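Local coordinates for protein shikimate 5-dehydrogenase (Mycobacterium fortuitum subsp. fortuitum DSM 46621, PDB 4XIJ) that probably catalyses the NADP-dependent interconversion of 3-dehydroshikimate and shikimate, the fourth of seven steps on the pathway to chorismate, at residues L130-G135 against A197-P202. Residues are numbered along the deposited sequence; the frame is centred on the assembly and turned at random.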
ATOM      1  N   LEU A 130      -8.291  -3.360  13.529  1.00  8.21           N
ATOM      2  CA  LEU A 130      -8.637  -1.938  13.479  1.00  7.70           C
ATOM      3  C   LEU A 130      -7.918  -1.279  12.311  1.00  8.49           C
ATOM      4  O   LEU A 130      -6.757  -1.595  12.026  1.00  9.00           O
ATOM      5  CB  LEU A 130      -8.186  -1.198  14.762  1.00  8.45           C
ATOM      6  CG  LEU A 130      -8.549  -1.899  16.076  1.00  8.66           C
ATOM      7  CD1 LEU A 130      -8.067  -1.055  17.268  1.00 10.13           C
ATOM      8  CD2 LEU A 130     -10.078  -2.181  16.186  1.00 11.34           C
ATOM      9  N   VAL A 131      -8.581  -0.329  11.667  1.00  8.06           N
ATOM     10  CA  VAL A 131      -7.923   0.628  10.776  1.00  7.64           C
ATOM     11  C   VAL A 131      -8.007   1.954  11.510  1.00  9.11           C
ATOM     12  O   VAL A 131      -9.102   2.415  11.908  1.00 10.08           O
ATOM     13  CB  VAL A 131      -8.602   0.702   9.412  1.00  8.58           C
ATOM     14  CG1 VAL A 131      -7.984   1.797   8.565  1.00 10.16           C
ATOM     15  CG2 VAL A 131      -8.497  -0.640   8.730  1.00  9.83           C
ATOM     16  N   ILE A 132      -6.854   2.568  11.770  1.00  7.64           N
ATOM     17  CA  ILE A 132      -6.862   3.884  12.437  1.00  8.08           C
ATOM     18  C   ILE A 132      -6.797   4.947  11.341  1.00  9.38           C
ATOM     19  O   ILE A 132      -5.805   5.010  10.608  1.00  9.72           O
ATOM     20  CB  ILE A 132      -5.666   4.082  13.422  1.00  9.11           C
ATOM     21  CG1 ILE A 132      -5.350   2.844  14.288  1.00 10.30           C
ATOM     22  CG2 ILE A 132      -5.904   5.328  14.282  1.00  9.57           C
ATOM     23  CD1 ILE A 132      -6.507   2.345  15.093  1.00 11.08           C
ATOM     24  N   GLY A 133      -7.811   5.801  11.255  1.00 10.09           N
ATOM     25  CA  GLY A 133      -7.892   6.829  10.230  1.00 10.15           C
ATOM     26  C   GLY A 133      -8.859   6.469   9.116  1.00 11.16           C
ATOM     27  O   GLY A 133      -9.287   5.294   8.975  1.00 12.14           O
ATOM     28  N   SER A 134      -9.213   7.474   8.323  1.00 11.38           N
ATOM     29  CA  SER A 134     -10.205   7.320   7.256  1.00 12.54           C
ATOM     30  C   SER A 134      -9.767   7.985   5.970  1.00 12.77           C
ATOM     31  O   SER A 134     -10.601   8.249   5.107  1.00 14.57           O
ATOM     32  CB  SER A 134     -11.568   7.889   7.674  1.00 12.86           C
ATOM     33  OG  SER A 134     -11.463   9.270   7.996  1.00 14.54           O
ATOM     34  N   GLY A 135      -8.466   8.234   5.809  1.00 11.70           N
ATOM     35  CA  GLY A 135      -7.988   8.999   4.674  1.00 13.41           C
ATOM     36  C   GLY A 135      -7.726   8.126   3.452  1.00 13.56           C
ATOM     37  O   GLY A 135      -8.225   6.998   3.340  1.00 13.45           O
ATOM     38  N   ALA A 197      -3.820  -3.955  14.296  1.00  7.30           N
ATOM     39  CA  ALA A 197      -4.272  -2.660  13.740  1.00  7.84           C
ATOM     40  C   ALA A 197      -3.343  -2.192  12.651  1.00  9.11           C
ATOM     41  O   ALA A 197      -2.143  -2.508  12.692  1.00  9.81           O
ATOM     42  CB  ALA A 197      -4.374  -1.549  14.819  1.00  7.97           C
ATOM     43  N   VAL A 198      -3.901  -1.428  11.698  1.00  8.31           N
ATOM     44  CA  VAL A 198      -3.124  -0.689  10.714  1.00  8.42           C
ATOM     45  C   VAL A 198      -3.391   0.770  10.988  1.00  8.22           C
ATOM     46  O   VAL A 198      -4.521   1.215  10.866  1.00  9.06           O
ATOM     47  CB  VAL A 198      -3.543  -1.033   9.262  1.00  7.87           C
ATOM     48  CG1 VAL A 198      -2.686  -0.264   8.233  1.00  9.90           C
ATOM     49  CG2 VAL A 198      -3.438  -2.535   9.040  1.00  9.70           C
ATOM     50  N   SER A 199      -2.356   1.524  11.308  1.00  8.60           N
ATOM     51  CA  SER A 199      -2.503   2.945  11.561  1.00  9.67           C
ATOM     52  C   SER A 199      -2.080   3.761  10.352  1.00 10.02           C
ATOM     53  O   SER A 199      -0.931   3.661   9.883  1.00 11.16           O
ATOM     54  CB  SER A 199      -1.661   3.358  12.772  1.00 10.22           C
ATOM     55  OG  SER A 199      -1.900   4.724  13.041  1.00 11.26           O
ATOM     56  N   THR A 200      -3.016   4.515   9.788  1.00  9.68           N
ATOM     57  CA  THR A 200      -2.792   5.247   8.547  1.00 10.58           C
ATOM     58  C   THR A 200      -2.570   6.744   8.748  1.00 12.43           C
ATOM     59  O   THR A 200      -2.385   7.473   7.765  1.00 15.13           O
ATOM     60  CB  THR A 200      -3.995   5.062   7.569  1.00 10.65           C
ATOM     61  OG1 THR A 200      -5.150   5.747   8.073  1.00 11.73           O
ATOM     62  CG2 THR A 200      -4.310   3.572   7.356  1.00 10.91           C
ATOM     63  N   ILE A 201      -2.572   7.197  10.004  1.00 11.44           N
ATOM     64  CA  ILE A 201      -2.520   8.637  10.283  1.00 11.35           C
ATOM     65  C   ILE A 201      -1.100   9.083  10.677  1.00 10.85           C
ATOM     66  O   ILE A 201      -0.236   8.266  11.055  1.00 11.53           O
ATOM     67  CB  ILE A 201      -3.529   9.007  11.401  1.00 12.04           C
ATOM     68  CG1 ILE A 201      -3.166   8.362  12.752  1.00 11.78           C
ATOM     69  CG2 ILE A 201      -4.982   8.638  10.983  1.00 11.86           C
ATOM     70  CD1 ILE A 201      -4.125   8.828  13.873  1.00 12.20           C
ATOM     71  N   PRO A 202      -0.832  10.385  10.622  1.00 11.97           N
ATOM     72  CA  PRO A 202       0.525  10.842  10.949  1.00 12.45           C
ATOM     73  C   PRO A 202       0.904  10.549  12.408  1.00 11.42           C
ATOM     74  O   PRO A 202       0.026  10.446  13.305  1.00 12.20           O
ATOM     75  CB  PRO A 202       0.457  12.371  10.687  1.00 13.73           C
ATOM     76  CG  PRO A 202      -0.599  12.508   9.621  1.00 13.32           C
ATOM     77  CD  PRO A 202      -1.646  11.470  10.044  1.00 12.81           C
TER
HETATM   78  O   HOH W   1      -5.900   8.075   6.974  1.00 14.86           O
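Thr-200 grips the carbonyl of Ile-132 twice, its N and its OG1 both donating to Ile-132 O. The N-H...O hydrogen bond from Thr-200 N to Ile-132 O (2.9 Å) lies in the carbonyl plane; the hydroxyl, set between its own backbone N and carbonyl carbon (chi1 70°), comes in tilted 19° from it, with OG1 2.7 Å from Ile-132 O. The same OG1 accepts from a water that in turn accepts from Gly-135 N, joining the loop after strand 128-132 to the residue just past strand 196-199. These neighbouring parallel strands of a Rossmann-type sheet pair through Val-198 N to Leu-130 O (2.9 Å) and Ile-132 N to Val-198 O (2.8 Å); Gly-133 and Gly-135 fit the GxGxxA pattern that, as in related dehydrogenases, probably borders the NADP pyrophosphate. Ile-201 CG2 packs 3.5 Å from Gly-133 CA. Leu-130, Ile-132, Ala-197 and Ser-199 share one face, where Ile-132 turns CG1 anti to its carbonyl carbon (chi1 -42°), over Ser-199 CA, and CD1 toward Ala-197 CB; its CG2 meets Ile-201 CD1 at 3.9 Å as the two side chains cross obliquely. On the other face, Val-198 packs on Val-118 and Leu-122 of helix 114-122, while Val-131 CG1 is a looser 4.3 Å from Thr-200 CG2.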